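Local coordinates for capsid protein (Penaeus vannamei nodavirus, PDB 5YKZ) that forms the protruding domain of a shrimp nodavirus capsid protein, which pairs with a second copy to build the dimeric spikes of the virus particle, at residues S38-L46 against T109-A117; F50-L59 against T69-T77. All coordinates share one frame; numbering follows the deposited sequence.

Contact 1 of 2, residues S38-L46 against T109-A117; sequences SYLLTPAFL and TTGFNIIAA
Leu40 and Ile115, Thr42 and Asn113, and Ala44 and Gly111 form three antiparallel hydrogen-bonded pairs between strands whose axes approach to 4.3 Å and run at 138° to one another, so the strands are strongly twisted. Of the six backbone bonds, the two accepted by Leu40 O and Thr42 O are the shortest: Ile115 N and Asn113 N, respectively, lie 2.8 Å away. Side chains alternate between two faces. On one, Leu41 lies alongside both Phe112 and Ile114, all pointing the same way: its CD2 rests 4.0 Å from Ile114 CG1, while its CB meets Phe112 CD2. Branched and aromatic residues suit this face because it is turned to the protein core. Farther along, Tyr39 places its CG anti to the carbonyl carbon (chi1 -62°), which sets the ring beside the Ile114 and Ala116 side chains of the neighbouring strand; CD1 comes 3.6 Å from Ile114 CG2, and the methyl of Ala116 is small enough to sit at the ring edge, 3.7 Å from CE1. The tyrosine hydroxyl is hydrogen-bonded to the backbone N of Ser34. On the other face Thr42 is crossed nearly at a right angle by Ile115, whose CD1 reaches Thr42 OG1 at 3.5 Å. That hydroxyl and Asn113 ND2 share a water that also donates to Pro43 O, a polar patch within an otherwise apolar surface. Two more waters bridge Ser38 O to Ala117 N and Thr109 O to Leu46 N, extending the pairing at both ends. Leu40, Thr42 and Ile115 pack on Ile115, Thr42 and Leu40 of the second subunit, respectively, and Phe45 pairs antiparallel with a strand of that subunit, continuing the sheet across the interface. Strand 79-88 lies beyond 38-46 and strand 7-15 beyond 109-117; from strand 66-73, Ile70 packs on Leu41 and Pro43, and Ile72 on Pro43.

Contact 2 of 2, residues F50-L59 against T69-T77; sequences FQSEAGIYIL and TISINMDPT
Phe50 and Met74 meet in a Met-aromatic contact beside the open end of a beta hairpin built from strands 58-63 and 66-73. Met74 CG stands over the centre of the phenylalanine ring, 3.6 Å from the centroid and only 3° off its normal, a CH-pi arrangement. The methionine chain bends at chi2 and chi3, folding back so that SD also lies over the face and CE comes 3.7 Å from Phe50 CE2. A flexible thioether suits this place, since it can follow the flat ring. Tyr57 presents one face to Phe50 CE1 and touches Ile72 CG2 with its own CE1, and its hydroxyl is probably hydrogen-bonded to Thr110 OG1. Behind these side chains the hairpin backbone sets the spacing: Leu59 and Ile72 are a hydrogen-bonded pair, and Met74 N reaches Tyr57 O at 2.9 Å in an almost straight bond (171° at the hydrogen). Leu59 and Ile72 are both large and apolar, as befits buried positions on the same face. On the other, partly exposed face, Ile58 lies alongside Asn73, its CG1 3.6 Å from Asn73 OD1. Ile56, just before the strand, lays CG2 against the backbone N of Asp75 and CD1 against its carboxylate. Farther out, Phe45 meets the Phe50 ring edge-to-face, and Thr79 of the second subunit packs on both Phe50 and Met74, bringing this corner into the dimer interface. Two successive Asx turns lead the chain out of the hairpin, a task for which the short side chains of asparagine and aspartate are well suited. In the first, Asn73 OD1 accepts from Asp75 N at 2.9 Å; in the second, Asp75 OD1 takes both Thr77 N and Thr77 OG1 from the same face of the carboxylate plane.

From the N terminus, strand 38-46 of contact 1 comes first, and its partner 109-117 arrives only near the C terminus, closing a long loop. Both halves of contact 2 fall within that loop: 50-59 follows soon after strand 38-48, and 69-77 returns after the short hairpin turn, so contact 2 closes a small loop inside the larger one without crossing it. Between strand 38-48 and the hairpin in sheet order lies strand 79-88. The contacts nevertheless touch, for instance where Thr110 OG1 of contact 1 packs beside Ile72 CD1 of contact 2. Both also border the second subunit.

Contact 1 of 2, residues S38-L46 against T109-A117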
loop_
_atom_site.group_PDB
_atom_site.type_symbol
_atom_site.label_atom_id
_atom_site.label_comp_id
_atom_site.label_asym_id
_atom_site.label_seq_id
_atom_site.Cartn_x
_atom_site.Cartn_y
_atom_site.Cartn_z
ATOM N N SER B 38 0.884 -6.169 18.250
ATOM C CA SER B 38 0.845 -4.999 17.334
ATOM C C SER B 38 1.117 -5.438 15.930
ATOM O O SER B 38 1.966 -6.274 15.596
ATOM C CB SER B 38 1.830 -3.973 17.818
ATOM O OG SER B 38 1.247 -3.382 19.053
ATOM N N TYR B 39 0.348 -4.783 15.040
ATOM C CA TYR B 39 0.384 -5.004 13.576
ATOM C C TYR B 39 0.493 -3.721 12.850
ATOM O O TYR B 39 0.014 -2.667 13.385
ATOM C CB TYR B 39 -0.869 -5.773 13.133
ATOM C CG TYR B 39 -0.974 -7.113 13.736
ATOM C CD1 TYR B 39 -0.361 -8.199 13.121
ATOM C CD2 TYR B 39 -1.661 -7.364 14.918
ATOM C CE1 TYR B 39 -0.401 -9.465 13.697
ATOM C CE2 TYR B 39 -1.714 -8.643 15.472
ATOM C CZ TYR B 39 -1.074 -9.647 14.835
ATOM O OH TYR B 39 -1.180 -10.933 15.403
ATOM N N LEU B 40 0.975 -3.726 11.662
ATOM C CA LEU B 40 0.924 -2.557 10.726
ATOM C C LEU B 40 -0.047 -2.884 9.625
ATOM O O LEU B 40 -0.006 -4.021 9.082
ATOM C CB LEU B 40 2.295 -2.400 10.181
ATOM C CG LEU B 40 2.597 -1.143 9.494
ATOM C CD1 LEU B 40 2.646 0.102 10.442
ATOM C CD2 LEU B 40 3.884 -1.246 8.684
ATOM N N LEU B 41 -0.868 -1.945 9.232
ATOM C CA LEU B 41 -1.812 -2.113 8.139
ATOM C C LEU B 41 -1.460 -1.192 7.022
ATOM O O LEU B 41 -1.238 0.010 7.249
ATOM C CB LEU B 41 -3.256 -1.804 8.569
ATOM C CG LEU B 41 -3.678 -2.259 9.933
ATOM C CD1 LEU B 41 -5.098 -1.912 10.228
ATOM C CD2 LEU B 41 -3.476 -3.783 10.124
ATOM N N THR B 42 -1.409 -1.678 5.761
ATOM C CA THR B 42 -1.108 -0.890 4.596
ATOM C C THR B 42 -2.177 -1.112 3.550
ATOM O O THR B 42 -2.699 -2.248 3.429
ATOM C CB THR B 42 0.293 -1.287 4.056
ATOM O OG1 THR B 42 0.328 -2.746 3.787
ATOM C CG2 THR B 42 1.340 -0.963 5.027
ATOM N N PRO B 43 -2.530 -0.105 2.771
ATOM C CA PRO B 43 -3.641 -0.236 1.810
ATOM C C PRO B 43 -3.281 -1.010 0.570
ATOM O O PRO B 43 -2.117 -0.966 0.145
ATOM C CB PRO B 43 -3.942 1.236 1.445
ATOM C CG PRO B 43 -2.601 1.923 1.628
ATOM C CD PRO B 43 -1.980 1.282 2.815
ATOM N N ALA B 44 -4.230 -1.584 -0.101
ATOM C CA ALA B 44 -4.046 -2.268 -1.381
ATOM C C ALA B 44 -5.369 -2.476 -2.049
ATOM O O ALA B 44 -6.408 -2.689 -1.329
ATOM C CB ALA B 44 -3.336 -3.602 -1.217
ATOM N N PHE B 45 -5.412 -2.590 -3.364
ATOM C CA PHE B 45 -6.605 -3.051 -4.051
ATOM C C PHE B 45 -6.188 -3.557 -5.424
ATOM O O PHE B 45 -5.104 -3.205 -5.943
ATOM C CB PHE B 45 -7.691 -1.984 -4.133
ATOM C CG PHE B 45 -7.242 -0.727 -4.815
ATOM C CD1 PHE B 45 -7.112 -0.647 -6.163
ATOM C CD2 PHE B 45 -6.940 0.375 -4.063
ATOM C CE1 PHE B 45 -6.658 0.567 -6.761
ATOM C CE2 PHE B 45 -6.501 1.521 -4.633
ATOM C CZ PHE B 45 -6.360 1.600 -5.977
ATOM N N LEU B 46 -7.023 -4.381 -6.036
ATOM C CA LEU B 46 -6.682 -5.110 -7.226
ATOM C C LEU B 46 -7.753 -4.998 -8.283
ATOM O O LEU B 46 -8.907 -5.410 -8.034
ATOM C CB LEU B 46 -6.432 -6.589 -6.844
ATOM C CG LEU B 46 -6.016 -7.470 -7.945
ATOM C CD1 LEU B 46 -4.712 -7.105 -8.614
ATOM C CD2 LEU B 46 -5.859 -8.894 -7.476
ATOM N N THR B 109 -14.143 -2.689 -4.218
ATOM C CA THR B 109 -13.485 -3.433 -3.164
ATOM C C THR B 109 -12.066 -2.974 -3.010
ATOM O O THR B 109 -11.257 -3.039 -3.963
ATOM C CB THR B 109 -13.502 -4.926 -3.457
ATOM O OG1 THR B 109 -14.871 -5.395 -3.543
ATOM C CG2 THR B 109 -12.864 -5.714 -2.333
ATOM N N THR B 110 -11.750 -2.512 -1.809
ATOM C CA THR B 110 -10.360 -2.176 -1.449
ATOM C C THR B 110 -10.097 -2.871 -0.124
ATOM O O THR B 110 -10.990 -3.436 0.503
ATOM C CB THR B 110 -10.111 -0.694 -1.386
ATOM O OG1 THR B 110 -10.740 -0.127 -0.250
ATOM C CG2 THR B 110 -10.546 0.011 -2.659
ATOM N N GLY B 111 -8.846 -2.805 0.337
ATOM C CA GLY B 111 -8.466 -3.500 1.534
ATOM C C GLY B 111 -7.112 -3.103 2.043
ATOM O O GLY B 111 -6.560 -2.040 1.691
ATOM N N PHE B 112 -6.598 -3.956 2.887
ATOM C CA PHE B 112 -5.336 -3.711 3.569
ATOM C C PHE B 112 -4.630 -5.010 3.819
ATOM O O PHE B 112 -5.263 -6.079 3.922
ATOM C CB PHE B 112 -5.515 -2.884 4.880
ATOM C CG PHE B 112 -6.506 -3.487 5.834
ATOM C CD1 PHE B 112 -7.846 -3.184 5.718
ATOM C CD2 PHE B 112 -6.076 -4.258 6.860
ATOM C CE1 PHE B 112 -8.753 -3.690 6.631
ATOM C CE2 PHE B 112 -6.984 -4.731 7.797
ATOM C CZ PHE B 112 -8.324 -4.449 7.659
ATOM N N ASN B 113 -3.307 -4.929 3.932
ATOM C CA ASN B 113 -2.461 -5.993 4.428
ATOM C C ASN B 113 -2.204 -5.862 5.844
ATOM O O ASN B 113 -1.981 -4.751 6.304
ATOM C CB ASN B 113 -1.149 -6.026 3.631
ATOM C CG ASN B 113 -1.444 -6.646 2.191
ATOM O OD1 ASN B 113 -2.099 -7.645 2.057
ATOM N ND2 ASN B 113 -1.143 -5.987 1.301
ATOM N N ILE B 114 -2.268 -6.954 6.611
ATOM C CA ILE B 114 -1.938 -6.977 8.032
ATOM C C ILE B 114 -0.556 -7.565 8.156
ATOM O O ILE B 114 -0.329 -8.745 7.827
ATOM C CB ILE B 114 -2.932 -7.782 8.832
ATOM C CG1 ILE B 114 -4.380 -7.321 8.561
ATOM C CG2 ILE B 114 -2.545 -7.733 10.303
ATOM C CD1 ILE B 114 -5.392 -8.004 9.436
ATOM N N ILE B 115 0.391 -6.754 8.540
ATOM C CA ILE B 115 1.832 -7.052 8.535
ATOM C C ILE B 115 2.254 -7.288 9.958
ATOM O O ILE B 115 1.902 -6.600 10.871
ATOM C CB ILE B 115 2.617 -5.904 7.946
ATOM C CG1 ILE B 115 2.119 -5.632 6.549
ATOM C CG2 ILE B 115 4.093 -6.253 7.925
ATOM C CD1 ILE B 115 2.514 -4.380 5.958
ATOM N N ALA B 116 2.982 -8.424 10.116
ATOM C CA ALA B 116 3.353 -8.981 11.405
ATOM C C ALA B 116 4.836 -9.330 11.452
ATOM O O ALA B 116 5.387 -9.811 10.456
ATOM C CB ALA B 116 2.521 -10.266 11.642
ATOM N N ALA B 117 5.377 -9.216 12.635
ATOM C CA ALA B 117 6.647 -9.837 12.866
ATOM C C ALA B 117 6.536 -11.342 12.940
ATOM O O ALA B 117 5.556 -11.874 13.417
ATOM C CB ALA B 117 7.172 -9.357 14.185
HETATM O O HOH W 1 3.570 -8.305 14.836
HETATM O O HOH W 2 -0.171 -3.085 1.133
HETATM O O HOH W 3 -9.432 -5.147 -4.424
#

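Contact 2 of 2, residues F50-L59 against T69-T77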
loop_
_atom_site.group_PDB
_atom_site.type_symbol
_atom_site.label_atom_id
_atom_site.label_comp_id
_atom_site.label_asym_id
_atom_site.label_seq_id
_atom_site.Cartn_x
_atom_site.Cartn_y
_atom_site.Cartn_z
ATOM N N PHE B 50 -13.237 1.941 -10.602
ATOM C CA PHE B 50 -13.824 3.001 -9.777
ATOM C C PHE B 50 -14.676 3.919 -10.590
ATOM O O PHE B 50 -15.251 4.823 -9.968
ATOM C CB PHE B 50 -12.694 3.790 -9.052
ATOM C CG PHE B 50 -11.887 2.980 -8.105
ATOM C CD1 PHE B 50 -12.404 2.610 -6.845
ATOM C CD2 PHE B 50 -10.596 2.575 -8.366
ATOM C CE1 PHE B 50 -11.658 1.923 -5.969
ATOM C CE2 PHE B 50 -9.835 1.879 -7.482
ATOM C CZ PHE B 50 -10.391 1.532 -6.264
ATOM N N GLN B 51 -14.796 3.730 -11.889
ATOM C CA GLN B 51 -15.584 4.588 -12.810
ATOM C C GLN B 51 -16.735 3.820 -13.329
ATOM O O GLN B 51 -17.330 4.272 -14.366
ATOM C CB GLN B 51 -14.686 5.097 -13.917
ATOM C CG GLN B 51 -13.625 6.010 -13.328
ATOM C CD GLN B 51 -12.700 6.688 -14.355
ATOM O OE1 GLN B 51 -12.893 6.586 -15.556
ATOM N NE2 GLN B 51 -11.644 7.289 -13.860
ATOM N N SER B 52 -17.212 2.816 -12.677
ATOM C CA SER B 52 -18.387 2.024 -13.093
ATOM C C SER B 52 -19.644 2.864 -12.919
ATOM O O SER B 52 -20.691 2.471 -13.488
ATOM C CB SER B 52 -18.472 0.730 -12.309
ATOM O OG SER B 52 -18.258 0.915 -10.930
ATOM N N GLU B 53 -19.619 3.961 -12.170
ATOM C CA GLU B 53 -20.771 4.904 -11.996
ATOM C C GLU B 53 -20.153 6.201 -11.547
ATOM O O GLU B 53 -18.913 6.277 -11.266
ATOM C CB GLU B 53 -21.783 4.338 -10.990
ATOM C CG GLU B 53 -21.285 4.176 -9.549
ATOM C CD GLU B 53 -20.240 3.088 -9.421
ATOM O OE1 GLU B 53 -20.475 1.913 -9.748
ATOM O OE2 GLU B 53 -19.114 3.409 -8.941
ATOM N N ALA B 54 -20.940 7.286 -11.537
ATOM C CA ALA B 54 -20.444 8.559 -11.161
ATOM C C ALA B 54 -20.033 8.596 -9.718
ATOM O O ALA B 54 -20.497 7.865 -8.923
ATOM C CB ALA B 54 -21.490 9.650 -11.481
ATOM N N GLY B 55 -19.204 9.590 -9.475
ATOM C CA GLY B 55 -18.736 9.916 -8.136
ATOM C C GLY B 55 -17.424 9.238 -7.806
ATOM O O GLY B 55 -16.957 8.342 -8.494
ATOM N N ILE B 56 -16.799 9.743 -6.767
ATOM C CA ILE B 56 -15.436 9.374 -6.393
ATOM C C ILE B 56 -15.484 8.371 -5.209
ATOM O O ILE B 56 -16.080 8.671 -4.180
ATOM C CB ILE B 56 -14.651 10.567 -6.050
ATOM C CG1 ILE B 56 -14.657 11.671 -7.180
ATOM C CG2 ILE B 56 -13.179 10.176 -5.759
ATOM C CD1 ILE B 56 -14.072 13.011 -6.724
ATOM N N TYR B 57 -14.743 7.276 -5.334
ATOM C CA TYR B 57 -14.467 6.354 -4.224
ATOM C C TYR B 57 -13.477 7.058 -3.307
ATOM O O TYR B 57 -12.323 7.316 -3.722
ATOM C CB TYR B 57 -13.889 5.059 -4.738
ATOM C CG TYR B 57 -13.659 4.035 -3.648
ATOM C CD1 TYR B 57 -12.553 4.043 -2.877
ATOM C CD2 TYR B 57 -14.585 3.054 -3.401
ATOM C CE1 TYR B 57 -12.375 3.142 -1.836
ATOM C CE2 TYR B 57 -14.424 2.106 -2.425
ATOM C CZ TYR B 57 -13.304 2.191 -1.604
ATOM O OH TYR B 57 -13.109 1.288 -0.567
ATOM N N ILE B 58 -13.877 7.381 -2.062
ATOM C CA ILE B 58 -13.044 7.974 -1.056
ATOM C C ILE B 58 -13.274 7.285 0.249
ATOM O O ILE B 58 -14.380 7.404 0.834
ATOM C CB ILE B 58 -13.347 9.493 -0.885
ATOM C CG1 ILE B 58 -13.252 10.263 -2.230
ATOM C CG2 ILE B 58 -12.349 10.090 0.099
ATOM C CD1 ILE B 58 -13.558 11.751 -2.162
ATOM N N LEU B 59 -12.269 6.574 0.712
ATOM C CA LEU B 59 -12.324 5.842 1.967
ATOM C C LEU B 59 -11.312 6.413 2.905
ATOM O O LEU B 59 -10.126 6.663 2.472
ATOM C CB LEU B 59 -12.082 4.358 1.707
ATOM C CG LEU B 59 -12.047 3.462 2.958
ATOM C CD1 LEU B 59 -12.559 2.096 2.672
ATOM C CD2 LEU B 59 -10.599 3.338 3.480
ATOM N N THR B 69 -3.700 6.760 9.773
ATOM C CA THR B 69 -4.922 6.787 8.979
ATOM C C THR B 69 -4.597 6.211 7.594
ATOM O O THR B 69 -3.609 6.646 6.995
ATOM C CB THR B 69 -5.445 8.184 8.744
ATOM O OG1 THR B 69 -5.748 8.803 10.047
ATOM C CG2 THR B 69 -6.741 8.287 7.915
ATOM N N ILE B 70 -5.418 5.312 7.076
ATOM C CA ILE B 70 -5.341 4.905 5.647
ATOM C C ILE B 70 -6.286 5.747 4.855
ATOM O O ILE B 70 -7.453 5.907 5.232
ATOM C CB ILE B 70 -5.612 3.388 5.504
ATOM C CG1 ILE B 70 -4.403 2.651 5.966
ATOM C CG2 ILE B 70 -5.929 3.080 4.085
ATOM C CD1 ILE B 70 -4.581 1.119 6.002
ATOM N N SER B 71 -5.769 6.293 3.749
ATOM C CA SER B 71 -6.543 7.085 2.844
ATOM C C SER B 71 -6.508 6.472 1.455
ATOM O O SER B 71 -5.408 6.238 0.899
ATOM C CB SER B 71 -5.983 8.500 2.740
ATOM O OG SER B 71 -6.567 9.187 1.677
ATOM N N ILE B 72 -7.672 6.202 0.890
ATOM C CA ILE B 72 -7.809 5.777 -0.509
ATOM C C ILE B 72 -8.769 6.741 -1.141
ATOM O O ILE B 72 -10.001 6.645 -0.946
ATOM C CB ILE B 72 -8.303 4.303 -0.645
ATOM C CG1 ILE B 72 -7.352 3.335 0.022
ATOM C CG2 ILE B 72 -8.509 4.011 -2.089
ATOM C CD1 ILE B 72 -7.752 1.906 0.045
ATOM N N ASN B 73 -8.286 7.685 -1.905
ATOM C CA ASN B 73 -9.062 8.734 -2.566
ATOM C C ASN B 73 -8.782 8.589 -4.053
ATOM O O ASN B 73 -7.665 8.883 -4.513
ATOM C CB ASN B 73 -8.772 10.119 -2.015
ATOM C CG ASN B 73 -9.623 11.155 -2.718
ATOM O OD1 ASN B 73 -10.069 10.998 -3.760
ATOM N ND2 ASN B 73 -9.801 12.291 -2.007
ATOM N N MET B 74 -9.754 8.117 -4.806
ATOM C CA MET B 74 -9.607 7.859 -6.190
ATOM C C MET B 74 -9.957 9.103 -7.080
ATOM O O MET B 74 -10.155 8.963 -8.264
ATOM C CB MET B 74 -10.315 6.609 -6.615
ATOM C CG MET B 74 -9.785 5.371 -5.891
ATOM S SD MET B 74 -8.040 5.172 -5.751
ATOM C CE MET B 74 -7.732 4.978 -7.313
ATOM N N ASP B 75 -9.999 10.268 -6.537
ATOM C CA ASP B 75 -10.235 11.512 -7.329
ATOM C C ASP B 75 -9.210 11.546 -8.462
ATOM O O ASP B 75 -8.009 11.547 -8.190
ATOM C CB ASP B 75 -10.107 12.698 -6.446
ATOM C CG ASP B 75 -10.500 14.055 -7.095
ATOM O OD1 ASP B 75 -10.238 14.183 -8.310
ATOM O OD2 ASP B 75 -10.973 14.888 -6.340
ATOM N N PRO B 76 -9.644 11.665 -9.704
ATOM C CA PRO B 76 -8.639 11.653 -10.766
ATOM C C PRO B 76 -7.716 12.832 -10.761
ATOM O O PRO B 76 -6.577 12.805 -11.366
ATOM C CB PRO B 76 -9.449 11.686 -12.050
ATOM C CG PRO B 76 -10.849 11.651 -11.728
ATOM C CD PRO B 76 -11.001 11.607 -10.209
ATOM N N THR B 77 -8.028 13.912 -10.078
ATOM C CA THR B 77 -7.118 15.079 -9.933
ATOM C C THR B 77 -6.206 15.037 -8.781
ATOM O O THR B 77 -5.253 15.865 -8.680
ATOM C CB THR B 77 -7.978 16.444 -9.917
ATOM O OG1 THR B 77 -8.662 16.573 -8.682
ATOM C CG2 THR B 77 -8.920 16.351 -11.005
HETATM O O HOH W 4 -9.277 9.316 1.924
#